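Local coordinates for inulin fructotransferase (Bacillus sp. snu-7, PDB 2INV), which catalyses the depolymerisation of inulin by intramolecular fructosyl transfer, releasing di-fructose anhydride, at residues I329-A335 against V363-V369; D315-H321 against A348-L354. One frame throughout, in Å; residues are numbered along the deposited sequence.

Interaction 1 of 2, residues I329-A335 against V363-V369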
loop_
_atom_site.group_PDB
_atom_site.type_symbol
_atom_site.label_atom_id
_atom_site.label_comp_id
_atom_site.label_asym_id
_atom_site.label_seq_id
_atom_site.Cartn_x
_atom_site.Cartn_y
_atom_site.Cartn_z
ATOM N N ILE A 329 -6.269 5.684 -20.821
ATOM C CA ILE A 329 -6.019 4.266 -20.619
ATOM C C ILE A 329 -4.658 3.981 -21.244
ATOM O O ILE A 329 -4.542 3.879 -22.471
ATOM C CB ILE A 329 -7.103 3.408 -21.309
ATOM C CG1 ILE A 329 -8.490 3.857 -20.849
ATOM C CG2 ILE A 329 -6.894 1.939 -20.991
ATOM C CD1 ILE A 329 -9.092 4.971 -21.687
ATOM N N SER A 330 -3.632 3.845 -20.406
ATOM C CA SER A 330 -2.293 3.615 -20.924
ATOM C C SER A 330 -1.426 2.711 -20.067
ATOM O O SER A 330 -1.784 2.354 -18.944
ATOM C CB SER A 330 -1.588 4.962 -21.086
ATOM O OG SER A 330 -1.556 5.648 -19.841
ATOM N N ASP A 331 -0.272 2.359 -20.622
ATOM C CA ASP A 331 0.698 1.520 -19.945
ATOM C C ASP A 331 0.068 0.315 -19.246
ATOM O O ASP A 331 0.403 0.007 -18.104
ATOM C CB ASP A 331 1.472 2.370 -18.941
ATOM C CG ASP A 331 2.677 1.660 -18.391
ATOM O OD1 ASP A 331 3.379 0.994 -19.178
ATOM O OD2 ASP A 331 2.939 1.784 -17.178
ATOM N N ASN A 332 -0.845 -0.358 -19.946
ATOM C CA ASN A 332 -1.532 -1.544 -19.421
ATOM C C ASN A 332 -1.119 -2.771 -20.236
ATOM O O ASN A 332 -0.806 -2.645 -21.423
ATOM C CB ASN A 332 -3.053 -1.378 -19.531
ATOM C CG ASN A 332 -3.590 -0.247 -18.673
ATOM O OD1 ASN A 332 -3.416 -0.238 -17.453
ATOM N ND2 ASN A 332 -4.259 0.714 -19.310
ATOM N N LEU A 333 -1.112 -3.949 -19.610
ATOM C CA LEU A 333 -0.762 -5.175 -20.327
ATOM C C LEU A 333 -1.982 -6.094 -20.375
ATOM O O LEU A 333 -2.468 -6.541 -19.338
ATOM C CB LEU A 333 0.415 -5.893 -19.644
ATOM C CG LEU A 333 1.155 -6.962 -20.477
ATOM C CD1 LEU A 333 2.375 -7.459 -19.714
ATOM C CD2 LEU A 333 0.233 -8.123 -20.815
ATOM N N PHE A 334 -2.474 -6.357 -21.585
ATOM C CA PHE A 334 -3.635 -7.219 -21.772
ATOM C C PHE A 334 -3.244 -8.630 -22.212
ATOM O O PHE A 334 -2.664 -8.816 -23.280
ATOM C CB PHE A 334 -4.587 -6.638 -22.826
ATOM C CG PHE A 334 -5.212 -5.324 -22.442
ATOM C CD1 PHE A 334 -4.472 -4.147 -22.482
ATOM C CD2 PHE A 334 -6.548 -5.261 -22.064
ATOM C CE1 PHE A 334 -5.047 -2.926 -22.157
ATOM C CE2 PHE A 334 -7.139 -4.040 -21.733
ATOM C CZ PHE A 334 -6.390 -2.876 -21.781
ATOM N N ALA A 335 -3.586 -9.621 -21.394
ATOM C CA ALA A 335 -3.298 -11.022 -21.701
ATOM C C ALA A 335 -4.647 -11.712 -21.860
ATOM O O ALA A 335 -5.339 -11.990 -20.883
ATOM C CB ALA A 335 -2.509 -11.658 -20.569
ATOM N N VAL A 363 -5.726 6.577 -25.696
ATOM C CA VAL A 363 -5.290 5.212 -25.464
ATOM C C VAL A 363 -3.871 5.041 -25.998
ATOM O O VAL A 363 -3.658 4.970 -27.209
ATOM C CB VAL A 363 -6.254 4.231 -26.152
ATOM C CG1 VAL A 363 -5.770 2.809 -25.980
ATOM C CG2 VAL A 363 -7.656 4.395 -25.570
ATOM N N ALA A 364 -2.907 4.979 -25.083
ATOM C CA ALA A 364 -1.508 4.839 -25.457
ATOM C C ALA A 364 -0.734 3.765 -24.697
ATOM O O ALA A 364 -1.017 3.474 -23.536
ATOM C CB ALA A 364 -0.806 6.182 -25.305
ATOM N N LEU A 365 0.259 3.200 -25.381
ATOM C CA LEU A 365 1.129 2.157 -24.844
ATOM C C LEU A 365 0.404 1.067 -24.060
ATOM O O LEU A 365 0.518 0.976 -22.834
ATOM C CB LEU A 365 2.226 2.773 -23.974
ATOM C CG LEU A 365 3.356 1.810 -23.604
ATOM C CD1 LEU A 365 3.958 1.220 -24.872
ATOM C CD2 LEU A 365 4.415 2.542 -22.801
ATOM N N ASN A 366 -0.338 0.242 -24.790
ATOM C CA ASN A 366 -1.083 -0.874 -24.223
ATOM C C ASN A 366 -0.683 -2.113 -25.014
ATOM O O ASN A 366 -0.968 -2.217 -26.213
ATOM C CB ASN A 366 -2.589 -0.626 -24.356
ATOM C CG ASN A 366 -3.082 0.460 -23.426
ATOM O OD1 ASN A 366 -3.201 0.254 -22.213
ATOM N ND2 ASN A 366 -3.361 1.634 -23.985
ATOM N N HIS A 367 -0.021 -3.046 -24.336
ATOM C CA HIS A 367 0.432 -4.270 -24.974
ATOM C C HIS A 367 -0.615 -5.375 -24.889
ATOM O O HIS A 367 -1.039 -5.759 -23.796
ATOM C CB HIS A 367 1.737 -4.748 -24.337
ATOM C CG HIS A 367 2.339 -5.937 -25.019
ATOM N ND1 HIS A 367 2.859 -7.010 -24.328
ATOM C CD2 HIS A 367 2.526 -6.214 -26.334
ATOM C CE1 HIS A 367 3.337 -7.896 -25.182
ATOM N NE2 HIS A 367 3.148 -7.437 -26.406
ATOM N N VAL A 368 -1.016 -5.886 -26.050
ATOM C CA VAL A 368 -2.005 -6.944 -26.114
ATOM C C VAL A 368 -1.372 -8.265 -26.528
ATOM O O VAL A 368 -0.543 -8.316 -27.436
ATOM C CB VAL A 368 -3.125 -6.607 -27.119
ATOM C CG1 VAL A 368 -4.071 -7.802 -27.261
ATOM C CG2 VAL A 368 -3.886 -5.379 -26.656
ATOM N N VAL A 369 -1.784 -9.326 -25.850
ATOM C CA VAL A 369 -1.307 -10.662 -26.130
ATOM C C VAL A 369 -2.556 -11.506 -26.152
ATOM O O VAL A 369 -3.301 -11.542 -25.174
ATOM C CB VAL A 369 -0.394 -11.199 -25.013
ATOM C CG1 VAL A 369 0.171 -12.551 -25.416
ATOM C CG2 VAL A 369 0.714 -10.208 -24.723
#
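Two asparagines stacked at a corner of the beta-helix make the main side-chain bonds here. Asn-366 ND2 donates to Ile-329 O at 3.0 Å, nearly in line. Asn-332 ND2 donates to Asn-366 OD1 at 3.1 Å. This is one rung of an asparagine ladder, a feature known from parallel beta-helices. Each asparagine follows a corner residue with positive phi, Asp-331 or Leu-365, where the chain passes from one sheet to the next.

Backbone bonds lie on both sides of the corner. Before it, Ala-364 N donates to Ile-329 O (3.3 Å); at the corner, Asp-331 N donates to Ala-364 O (3.2 Å). After it come His-367 N to Asn-332 O (3.0 Å), Phe-334 N to His-367 O (2.7 Å) and Val-369 N to Phe-334 O (2.8 Å). Strands 332-335 and 366-369 run parallel, 4.7 Å apart and only 10° off.

Residues in register meet along the stack. Ile-329 CD1 meets Val-363 CG2 at 4.2 Å, and Phe-334 CB meets Val-368 CG2 at 4.1 Å. Ile-329 and Phe-334 also pack on Ile-353 of strand 351-357, inside the coil. The corner faces the trimer interface: Asp-331 bonds Thr-292 and Ser-330 of the second subunit. On the preceding coil, strand 285-299 binds Asn-332 in turn: ND2 donates to Ile-291 O and OD1 accepts from Asn-294 N.

Interaction 2 of 2, residues D315-H321 against A348-L354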
loop_
_atom_site.group_PDB
_atom_site.type_symbol
_atom_site.label_atom_id
_atom_site.label_comp_id
_atom_site.label_asym_id
_atom_site.label_seq_id
_atom_site.Cartn_x
_atom_site.Cartn_y
_atom_site.Cartn_z
ATOM N N ASP A 315 -18.044 -10.643 -26.310
ATOM C CA ASP A 315 -16.667 -10.184 -26.450
ATOM C C ASP A 315 -16.462 -8.900 -27.227
ATOM O O ASP A 315 -15.329 -8.498 -27.478
ATOM C CB ASP A 315 -15.829 -11.300 -27.058
ATOM C CG ASP A 315 -15.623 -12.446 -26.091
ATOM O OD1 ASP A 315 -14.704 -12.356 -25.247
ATOM O OD2 ASP A 315 -16.393 -13.430 -26.150
ATOM N N LEU A 316 -17.549 -8.252 -27.620
ATOM C CA LEU A 316 -17.412 -6.999 -28.342
ATOM C C LEU A 316 -17.624 -5.854 -27.344
ATOM O O LEU A 316 -17.375 -4.690 -27.654
ATOM C CB LEU A 316 -18.399 -6.929 -29.514
ATOM C CG LEU A 316 -18.048 -7.892 -30.660
ATOM C CD1 LEU A 316 -19.138 -7.881 -31.715
ATOM C CD2 LEU A 316 -16.717 -7.484 -31.279
ATOM N N TYR A 317 -18.057 -6.204 -26.128
ATOM C CA TYR A 317 -18.267 -5.226 -25.055
ATOM C C TYR A 317 -16.880 -4.698 -24.705
ATOM O O TYR A 317 -16.722 -3.524 -24.341
ATOM C CB TYR A 317 -18.870 -5.899 -23.811
ATOM C CG TYR A 317 -19.307 -4.941 -22.717
ATOM C CD1 TYR A 317 -20.507 -4.241 -22.817
ATOM C CD2 TYR A 317 -18.529 -4.748 -21.572
ATOM C CE1 TYR A 317 -20.934 -3.377 -21.800
ATOM C CE2 TYR A 317 -18.941 -3.877 -20.547
ATOM C CZ TYR A 317 -20.148 -3.199 -20.670
ATOM O OH TYR A 317 -20.571 -2.359 -19.670
ATOM N N GLY A 318 -15.885 -5.581 -24.813
ATOM C CA GLY A 318 -14.520 -5.206 -24.501
ATOM C C GLY A 318 -14.131 -5.568 -23.082
ATOM O O GLY A 318 -14.971 -5.531 -22.183
ATOM N N VAL A 319 -12.867 -5.937 -22.876
ATOM C CA VAL A 319 -12.391 -6.283 -21.540
ATOM C C VAL A 319 -12.412 -4.986 -20.744
ATOM O O VAL A 319 -12.652 -4.983 -19.532
ATOM C CB VAL A 319 -10.951 -6.830 -21.569
ATOM C CG1 VAL A 319 -10.818 -7.890 -22.647
ATOM C CG2 VAL A 319 -9.969 -5.701 -21.822
ATOM N N VAL A 320 -12.142 -3.890 -21.447
ATOM C CA VAL A 320 -12.150 -2.567 -20.851
ATOM C C VAL A 320 -13.145 -1.746 -21.648
ATOM O O VAL A 320 -12.977 -1.526 -22.858
ATOM C CB VAL A 320 -10.759 -1.913 -20.893
ATOM C CG1 VAL A 320 -10.862 -0.448 -20.479
ATOM C CG2 VAL A 320 -9.815 -2.654 -19.960
ATOM N N HIS A 321 -14.176 -1.294 -20.944
ATOM C CA HIS A 321 -15.259 -0.540 -21.546
ATOM C C HIS A 321 -15.286 0.903 -21.039
ATOM O O HIS A 321 -15.437 1.150 -19.837
ATOM C CB HIS A 321 -16.554 -1.273 -21.214
ATOM C CG HIS A 321 -17.754 -0.760 -21.935
ATOM N ND1 HIS A 321 -18.409 0.397 -21.573
ATOM C CD2 HIS A 321 -18.437 -1.265 -22.989
ATOM C CE1 HIS A 321 -19.446 0.579 -22.371
ATOM N NE2 HIS A 321 -19.486 -0.415 -23.237
ATOM N N ALA A 348 -16.469 -13.567 -34.232
ATOM C CA ALA A 348 -15.967 -12.248 -33.873
ATOM C C ALA A 348 -14.605 -12.195 -33.191
ATOM O O ALA A 348 -14.168 -13.116 -32.474
ATOM C CB ALA A 348 -16.972 -11.506 -33.028
ATOM N N GLN A 349 -13.940 -11.079 -33.456
ATOM C CA GLN A 349 -12.640 -10.782 -32.896
ATOM C C GLN A 349 -12.868 -10.085 -31.571
ATOM O O GLN A 349 -13.623 -9.114 -31.491
ATOM C CB GLN A 349 -11.858 -9.852 -33.822
ATOM C CG GLN A 349 -11.092 -10.557 -34.936
ATOM C CD GLN A 349 -10.025 -9.665 -35.541
ATOM O OE1 GLN A 349 -9.309 -8.959 -34.824
ATOM N NE2 GLN A 349 -9.910 -9.691 -36.863
ATOM N N PRO A 350 -12.254 -10.604 -30.507
ATOM C CA PRO A 350 -12.360 -10.042 -29.165
ATOM C C PRO A 350 -11.847 -8.602 -29.145
ATOM O O PRO A 350 -10.855 -8.274 -29.804
ATOM C CB PRO A 350 -11.491 -10.988 -28.349
ATOM C CG PRO A 350 -11.847 -12.307 -28.949
ATOM C CD PRO A 350 -11.868 -12.027 -30.444
ATOM N N THR A 351 -12.530 -7.743 -28.395
ATOM C CA THR A 351 -12.127 -6.345 -28.280
ATOM C C THR A 351 -11.457 -6.113 -26.939
ATOM O O THR A 351 -12.068 -6.324 -25.896
ATOM C CB THR A 351 -13.339 -5.391 -28.383
ATOM O OG1 THR A 351 -13.951 -5.513 -29.673
ATOM C CG2 THR A 351 -12.906 -3.944 -28.164
ATOM N N GLN A 352 -10.195 -5.703 -26.964
ATOM C CA GLN A 352 -9.488 -5.446 -25.721
ATOM C C GLN A 352 -9.995 -4.146 -25.120
ATOM O O GLN A 352 -10.454 -4.112 -23.974
ATOM C CB GLN A 352 -7.976 -5.354 -25.952
ATOM C CG GLN A 352 -7.306 -6.671 -26.391
ATOM C CD GLN A 352 -7.748 -7.871 -25.584
ATOM O OE1 GLN A 352 -7.717 -7.861 -24.343
ATOM N NE2 GLN A 352 -8.150 -8.929 -26.289
ATOM N N ILE A 353 -9.909 -3.066 -25.890
ATOM C CA ILE A 353 -10.371 -1.775 -25.397
ATOM C C ILE A 353 -11.454 -1.165 -26.282
ATOM O O ILE A 353 -11.262 -0.956 -27.481
ATOM C CB ILE A 353 -9.207 -0.771 -25.265
ATOM C CG1 ILE A 353 -8.228 -1.273 -24.208
ATOM C CG2 ILE A 353 -9.735 0.607 -24.884
ATOM C CD1 ILE A 353 -6.936 -0.491 -24.134
ATOM N N LEU A 354 -12.608 -0.900 -25.681
ATOM C CA LEU A 354 -13.722 -0.301 -26.399
ATOM C C LEU A 354 -14.068 1.058 -25.824
ATOM O O LEU A 354 -14.347 1.209 -24.628
ATOM C CB LEU A 354 -14.971 -1.190 -26.353
ATOM C CG LEU A 354 -16.224 -0.524 -26.926
ATOM C CD1 LEU A 354 -16.028 -0.252 -28.412
ATOM C CD2 LEU A 354 -17.429 -1.422 -26.699
HETATM O O HOH W 1 -16.016 -3.711 -29.805
#
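Successive coils of the right-handed parallel beta-helix meet here, first through loop and then as paired strands. Four backbone hydrogen bonds join them. Thr-351 N donates to Asp-315 O at 3.0 Å. Val-319 N donates to Thr-351 O at 3.1 Å. Val-320 N donates to Gln-352 O at 3.0 Å, although the position of that oxygen is less certain. Leu-354 N donates to Val-320 O at 2.9 Å, almost straight. The last two belong to the parallel pairing of strands 320-321 and 353-354.

A water bridges the two segments. It donates to Leu-316 O at 2.7 Å and also bonds Thr-351 OG1 at 2.7 Å. The Asp-315 carboxylate is satisfied by a salt bridge to Arg-298 and by hydrogen bonds to Ala-344 N and Tyr-336 OH. Gln-352 NE2 bonds Ser-374.

Gly-318 has a positive phi. A CB there would crowd Leu-354 CB and the preceding carbonyl oxygen. Its CA lies 3.0 Å from Thr-351 O in a CA-H...O contact. Leu-316 CD2 packs on Ala-348 CB at 4.4 Å. Tyr-317 O finds no hydrogen-bond partner in the model and instead abuts Leu-354 CD2 at 3.2 Å.

Both interactions join the same two neighbouring coils of the beta-helix, on different faces. Along the chain the segments alternate: 315-321, 329-335, 348-354, then 363-369. Strand 320-323 leads into strand 328-337 on one coil, and strand 351-357 leads into strand 362-370 on the next. The centres lie about 13 Å apart, and the two contacts touch in the interior. There Phe-334 CE2 lies 3.3 Å from Val-319 CG2, and Phe-334 CZ lies 3.4 Å from Ile-353 CD1. Interaction 2 touches no other chain. Neither includes a residue of the glycan pockets; both stack one coil on the next, and interaction 1 also takes part in the trimer interface.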